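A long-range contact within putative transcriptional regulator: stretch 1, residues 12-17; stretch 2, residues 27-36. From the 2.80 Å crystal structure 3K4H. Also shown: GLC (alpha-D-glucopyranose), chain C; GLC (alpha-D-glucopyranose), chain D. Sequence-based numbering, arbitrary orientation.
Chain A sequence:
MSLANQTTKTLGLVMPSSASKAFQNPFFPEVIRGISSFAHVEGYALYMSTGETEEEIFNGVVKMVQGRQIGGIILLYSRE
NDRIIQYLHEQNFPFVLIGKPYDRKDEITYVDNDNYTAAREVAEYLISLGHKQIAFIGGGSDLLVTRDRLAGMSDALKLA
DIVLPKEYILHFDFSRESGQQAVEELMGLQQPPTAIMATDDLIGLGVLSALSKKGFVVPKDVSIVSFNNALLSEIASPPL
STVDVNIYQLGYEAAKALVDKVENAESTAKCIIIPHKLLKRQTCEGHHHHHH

Stretch 1 12-17: GLVMPS
Stretch 2, residues 27-36: FFPEVIRGIS

Residues 12-14 form the end of a β-strand that begins earlier in the chain, with phi/psi of -98/144° at Gly-12, -118/135° at Leu-13 and -123/125° at Val-14. The chain then leaves the strand through Met-15 (-87/167°) and turns at Pro-16 (-77/-10°) before Ser-17 (-171/-176°). Residues 27-36 are helical throughout, and the helix continues beyond Ser-36. Its i to i+4 hydrogen bonds are regular, among them Ile-32 N to Phe-28 O (2.9 Å), Ile-35 N to Val-31 O (2.9 Å) and Ser-36 N to Ile-32 O (2.8 Å). The two segments run in opposite senses: Leu-13 CA lies 8.6 Å from Ile-32 CA, and Met-15 CA lies 8.7 Å from Phe-28 CA. This nearly constant spacing leaves room for one layer of interlocking side chains.

No hydrogen bond crosses the interface, which buries 280 Å² in total and is held by apolar packing. Leu-13 (64 Å²), Met-15 (61 Å²) and Phe-28 (57 Å²) are covered most, followed by Ile-32 (43 Å²); their branched, long or flat apolar side chains fill a contact with no polar partner to satisfy. Leu-13 directs its CB toward the helix and adopts the mt rotamer (chi1 -50°, chi2 179°), so that its two methyls reach successive turns: CD1 is 4.0 Å from Ile-32 CG1, and CD2 is 4.0 Å from Ile-35 CG2. Both isoleucines are also mt (chi1 -70° and chi2 169° at Ile-32; -81° and 157° at Ile-35), and their CB atoms face the strand. Strand alternation keeps the neighbouring Val-14 (chi1 t) out of reach of the helix.

Met-15, present as selenomethionine, starts sideways, but its long, flexible side chain brings its end to the helix. The chi angles, -108°, 101° and -130°, all lie between the usual wells. Its CE approaches Phe-28 CD2 to 3.4 Å and Ile-32 CD1 to 3.9 Å, bridging residues one helical turn apart. The SE atom sits 5.5 Å from the Phe-28 ring centroid, 36° off the ring normal, an oblique sulfur-aromatic-type contact.

Phe-28 points toward stretch 1 with chi1 -61° (m) and chi2 98°; its ring meets both Met-15 and Pro-16, with CD2 toward Met-15 CE and CZ toward Pro-16 CD. The Pro-16 ring, C-gamma exo, adds a compact apolar surface, with CD 4.0 Å from Phe-28 CZ. The same aromatic ring also borders the sugar in chain C, its CE1 being 3.5 Å from GLC O2. Phe-27 (chi1 179°, t; chi2 87°) does not touch stretch 1; one face of its ring is covered by the chain C glucose.

Away from this packing, Arg-33 NH1 and Glu-30 OE2 form a 2.6 Å salt bridge within the helix; neither residue reaches stretch 1.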

ATOM      1  N   GLY A  12     -24.993   2.470   4.870  1.00 46.90           N
ATOM      2  CA  GLY A  12     -24.880   2.402   6.296  1.00 46.20           C
ATOM      3  C   GLY A  12     -23.476   2.685   6.747  1.00 46.06           C
ATOM      4  O   GLY A  12     -22.492   2.308   6.093  1.00 45.68           O
ATOM      5  N   LEU A  13     -23.388   3.354   7.888  1.00 46.19           N
ATOM      6  CA  LEU A  13     -22.107   3.669   8.452  1.00 45.69           C
ATOM      7  C   LEU A  13     -22.025   2.983   9.782  1.00 46.61           C
ATOM      8  O   LEU A  13     -22.986   3.021  10.555  1.00 47.15           O
ATOM      9  CB  LEU A  13     -21.962   5.172   8.621  1.00 44.56           C
ATOM     10  CG  LEU A  13     -22.288   6.061   7.437  1.00 40.38           C
ATOM     11  CD1 LEU A  13     -22.087   7.505   7.846  1.00 44.94           C
ATOM     12  CD2 LEU A  13     -21.458   5.723   6.181  1.00 44.69           C
ATOM     13  N   VAL A  14     -20.890   2.352  10.050  1.00 47.10           N
ATOM     14  CA  VAL A  14     -20.684   1.727  11.333  1.00 48.76           C
ATOM     15  C   VAL A  14     -19.443   2.289  11.995  1.00 51.87           C
ATOM     16  O   VAL A  14     -18.350   2.302  11.418  1.00 50.59           O
ATOM     17  CB  VAL A  14     -20.613   0.197  11.220  1.00 48.45           C
ATOM     18  CG1 VAL A  14     -20.421  -0.436  12.573  1.00 40.30           C
ATOM     19  CG2 VAL A  14     -21.870  -0.338  10.591  1.00 40.89           C
HETATM   20  N   MSE A  15     -19.644   2.777  13.217  1.00 56.58           N
HETATM   21  CA  MSE A  15     -18.569   3.245  14.053  1.00 61.41           C
HETATM   22  C   MSE A  15     -17.910   2.155  14.914  1.00 60.79           C
HETATM   23  O   MSE A  15     -18.438   1.054  15.047  1.00 60.30           O
HETATM   24  CB  MSE A  15     -19.102   4.348  14.923  1.00 68.11           C
HETATM   25  CG  MSE A  15     -18.585   5.677  14.504  1.00 59.18           C
HETATM   26 SE   MSE A  15     -19.796   6.800  13.442  1.00 80.51          SE
HETATM   27  CE  MSE A  15     -18.469   7.177  12.075  1.00 57.63           C
ATOM     28  N   PRO A  16     -16.748   2.446  15.500  1.00 61.36           N
ATOM     29  CA  PRO A  16     -16.178   1.521  16.475  1.00 61.71           C
ATOM     30  C   PRO A  16     -16.875   1.604  17.821  1.00 62.56           C
ATOM     31  O   PRO A  16     -16.661   0.742  18.659  1.00 63.31           O
ATOM     32  CB  PRO A  16     -14.742   1.979  16.623  1.00 61.40           C
ATOM     33  CG  PRO A  16     -14.538   3.022  15.634  1.00 39.70           C
ATOM     34  CD  PRO A  16     -15.812   3.536  15.179  1.00 61.33           C
ATOM     35  N   SER A  17     -17.725   2.608  18.008  1.00 62.86           N
ATOM     36  CA  SER A  17     -18.416   2.840  19.272  1.00 63.79           C
ATOM     37  C   SER A  17     -19.492   3.928  19.099  1.00 64.62           C
ATOM     38  O   SER A  17     -19.721   4.415  17.982  1.00 63.76           O
ATOM     39  CB  SER A  17     -17.412   3.213  20.381  1.00 64.05           C
ATOM     40  OG  SER A  17     -18.051   3.281  21.641  1.00 91.82           O
ATOM     41  N   PHE A  27     -11.720  12.947  13.482  1.00 45.49           N
ATOM     42  CA  PHE A  27     -11.608  12.041  12.344  1.00 45.00           C
ATOM     43  C   PHE A  27     -12.968  11.768  11.652  1.00 45.25           C
ATOM     44  O   PHE A  27     -13.068  11.749  10.393  1.00 46.40           O
ATOM     45  CB  PHE A  27     -10.953  10.714  12.713  1.00 44.13           C
ATOM     46  CG  PHE A  27     -10.852   9.761  11.555  1.00 47.07           C
ATOM     47  CD1 PHE A  27      -9.766   9.807  10.693  1.00 43.98           C
ATOM     48  CD2 PHE A  27     -11.866   8.853  11.293  1.00 43.95           C
ATOM     49  CE1 PHE A  27      -9.682   8.952   9.582  1.00 47.50           C
ATOM     50  CE2 PHE A  27     -11.792   7.997  10.175  1.00 47.64           C
ATOM     51  CZ  PHE A  27     -10.690   8.053   9.326  1.00 43.54           C
ATOM     52  N   PHE A  28     -13.998  11.546  12.461  1.00 43.22           N
ATOM     53  CA  PHE A  28     -15.266  11.063  11.943  1.00 42.35           C
ATOM     54  C   PHE A  28     -16.138  12.031  11.145  1.00 42.80           C
ATOM     55  O   PHE A  28     -16.611  11.654  10.068  1.00 44.13           O
ATOM     56  CB  PHE A  28     -16.014  10.280  13.000  1.00 41.67           C
ATOM     57  CG  PHE A  28     -15.258   9.081  13.443  1.00 46.46           C
ATOM     58  CD1 PHE A  28     -14.499   9.107  14.617  1.00 42.66           C
ATOM     59  CD2 PHE A  28     -15.216   7.935  12.643  1.00 42.56           C
ATOM     60  CE1 PHE A  28     -13.742   7.985  15.006  1.00 46.46           C
ATOM     61  CE2 PHE A  28     -14.480   6.811  13.029  1.00 46.22           C
ATOM     62  CZ  PHE A  28     -13.731   6.842  14.206  1.00 42.65           C
ATOM     63  N   PRO A  29     -16.335  13.278  11.625  1.00 41.31           N
ATOM     64  CA  PRO A  29     -17.141  14.182  10.788  1.00 40.20           C
ATOM     65  C   PRO A  29     -16.461  14.415   9.446  1.00 41.46           C
ATOM     66  O   PRO A  29     -17.145  14.669   8.445  1.00 42.75           O
ATOM     67  CB  PRO A  29     -17.174  15.472  11.593  1.00 38.86           C
ATOM     68  CG  PRO A  29     -17.015  14.997  13.003  1.00 50.93           C
ATOM     69  CD  PRO A  29     -16.063  13.856  12.956  1.00 40.27           C
ATOM     70  N   GLU A  30     -15.129  14.328   9.412  1.00 40.04           N
ATOM     71  CA  GLU A  30     -14.426  14.534   8.167  1.00 39.50           C
ATOM     72  C   GLU A  30     -14.576  13.320   7.232  1.00 39.27           C
ATOM     73  O   GLU A  30     -14.750  13.498   6.022  1.00 38.18           O
ATOM     74  CB  GLU A  30     -12.965  14.848   8.444  1.00 40.06           C
ATOM     75  CG  GLU A  30     -12.171  15.284   7.261  1.00 63.24           C
ATOM     76  CD  GLU A  30     -12.577  16.648   6.735  1.00 41.44           C
ATOM     77  OE1 GLU A  30     -13.552  17.269   7.246  1.00 63.99           O
ATOM     78  OE2 GLU A  30     -11.903  17.097   5.785  1.00 63.98           O
ATOM     79  N   VAL A  31     -14.552  12.095   7.787  1.00 39.71           N
ATOM     80  CA  VAL A  31     -14.674  10.918   6.927  1.00 40.10           C
ATOM     81  C   VAL A  31     -16.067  10.883   6.369  1.00 40.17           C
ATOM     82  O   VAL A  31     -16.247  10.617   5.179  1.00 40.01           O
ATOM     83  CB  VAL A  31     -14.257   9.593   7.613  1.00 40.66           C
ATOM     84  CG1 VAL A  31     -15.404   8.680   7.794  1.00 56.04           C
ATOM     85  CG2 VAL A  31     -13.211   8.884   6.771  1.00 55.50           C
ATOM     86  N   ILE A  32     -17.040  11.221   7.221  1.00 40.39           N
ATOM     87  CA  ILE A  32     -18.423  11.238   6.819  1.00 41.14           C
ATOM     88  C   ILE A  32     -18.632  12.318   5.792  1.00 43.42           C
ATOM     89  O   ILE A  32     -19.390  12.140   4.856  1.00 44.92           O
ATOM     90  CB  ILE A  32     -19.361  11.436   8.002  1.00 40.85           C
ATOM     91  CG1 ILE A  32     -19.338  10.170   8.870  1.00 36.09           C
ATOM     92  CG2 ILE A  32     -20.769  11.689   7.500  1.00 34.33           C
ATOM     93  CD1 ILE A  32     -20.014  10.284  10.212  1.00 39.81           C
ATOM     94  N   ARG A  33     -17.926  13.429   5.940  1.00 43.86           N
ATOM     95  CA  ARG A  33     -18.045  14.523   5.006  1.00 43.72           C
ATOM     96  C   ARG A  33     -17.573  14.096   3.609  1.00 43.51           C
ATOM     97  O   ARG A  33     -18.078  14.575   2.599  1.00 43.25           O
ATOM     98  CB  ARG A  33     -17.230  15.685   5.527  1.00 44.52           C
ATOM     99  CG  ARG A  33     -17.426  17.000   4.816  1.00 56.64           C
ATOM    100  CD  ARG A  33     -16.255  17.929   5.160  1.00 46.07           C
ATOM    101  NE  ARG A  33     -15.871  18.634   3.948  1.00 57.06           N
ATOM    102  CZ  ARG A  33     -14.619  18.850   3.559  1.00 47.51           C
ATOM    103  NH1 ARG A  33     -13.587  18.427   4.290  1.00 56.70           N
ATOM    104  NH2 ARG A  33     -14.413  19.493   2.423  1.00 56.76           N
ATOM    105  N   GLY A  34     -16.605  13.191   3.547  1.00 44.03           N
ATOM    106  CA  GLY A  34     -16.129  12.683   2.257  1.00 44.28           C
ATOM    107  C   GLY A  34     -17.139  11.670   1.738  1.00 44.68           C
ATOM    108  O   GLY A  34     -17.438  11.607   0.529  1.00 44.39           O
ATOM    109  N   ILE A  35     -17.675  10.882   2.666  1.00 44.72           N
ATOM    110  CA  ILE A  35     -18.597   9.822   2.313  1.00 44.47           C
ATOM    111  C   ILE A  35     -19.805  10.465   1.624  1.00 45.02           C
ATOM    112  O   ILE A  35     -20.192  10.071   0.510  1.00 45.88           O
ATOM    113  CB  ILE A  35     -18.983   8.981   3.553  1.00 43.17           C
ATOM    114  CG1 ILE A  35     -17.877   7.963   3.843  1.00 49.49           C
ATOM    115  CG2 ILE A  35     -20.261   8.242   3.307  1.00 49.55           C
ATOM    116  CD1 ILE A  35     -17.819   7.462   5.267  1.00 41.65           C
ATOM    117  N   SER A  36     -20.347  11.484   2.285  1.00 43.94           N
ATOM    118  CA  SER A  36     -21.520  12.209   1.846  1.00 43.18           C
ATOM    119  C   SER A  36     -21.299  12.924   0.497  1.00 43.78           C
ATOM    120  O   SER A  36     -22.185  12.941  -0.386  1.00 43.79           O
ATOM    121  CB  SER A  36     -21.872  13.233   2.916  1.00 42.27           C
ATOM    122  OG  SER A  36     -22.928  14.050   2.475  1.00 55.71           O
TER
HETATM  123  C1  GLC C   1      -8.735   7.958  14.905  0.80 67.14           C
HETATM  124  C2  GLC C   1      -9.950   7.095  14.606  0.80 65.21           C
HETATM  125  C3  GLC C   1      -9.527   5.868  13.830  0.80 67.30           C
HETATM  126  C4  GLC C   1      -8.914   6.383  12.540  0.80 65.06           C
HETATM  127  C5  GLC C   1      -7.614   7.117  12.871  0.80 67.42           C
HETATM  128  C6  GLC C   1      -7.008   7.733  11.596  0.80 65.26           C
HETATM  129  O1  GLC C   1      -8.007   7.370  15.951  0.80 65.50           O
HETATM  130  O2  GLC C   1     -10.543   6.689  15.815  0.80 67.57           O
HETATM  131  O3  GLC C   1     -10.641   5.024  13.621  0.80 65.33           O
HETATM  132  O4  GLC C   1      -8.648   5.338  11.630  0.80 67.28           O
HETATM  133  O5  GLC C   1      -7.846   8.148  13.814  0.80 65.29           O
HETATM  134  O6  GLC C   1      -5.604   7.838  11.658  0.80 67.43           O
HETATM  135  C1  GLC D   2      -9.404   5.286  10.426  0.80 64.38           C
HETATM  136  C2  GLC D   2      -9.937   3.873  10.321  0.80 67.12           C
HETATM  137  C3  GLC D   2      -8.729   2.955  10.246  0.80 63.80           C
HETATM  138  C4  GLC D   2      -7.849   3.316   9.035  0.80 66.70           C
HETATM  139  C5  GLC D   2      -7.494   4.784   9.053  0.80 63.54           C
HETATM  140  C6  GLC D   2      -6.783   5.129   7.768  0.80 66.30           C
HETATM  141  O2  GLC D   2     -10.694   3.590  11.476  0.80 64.29           O
HETATM  142  O3  GLC D   2      -9.217   1.632  10.268  0.80 67.39           O
HETATM  143  O4  GLC D   2      -6.594   2.717   9.113  0.80 62.79           O
HETATM  144  O5  GLC D   2      -8.647   5.593   9.261  0.80 67.28           O
HETATM  145  O6  GLC D   2      -5.448   5.376   8.120  0.80 63.06           O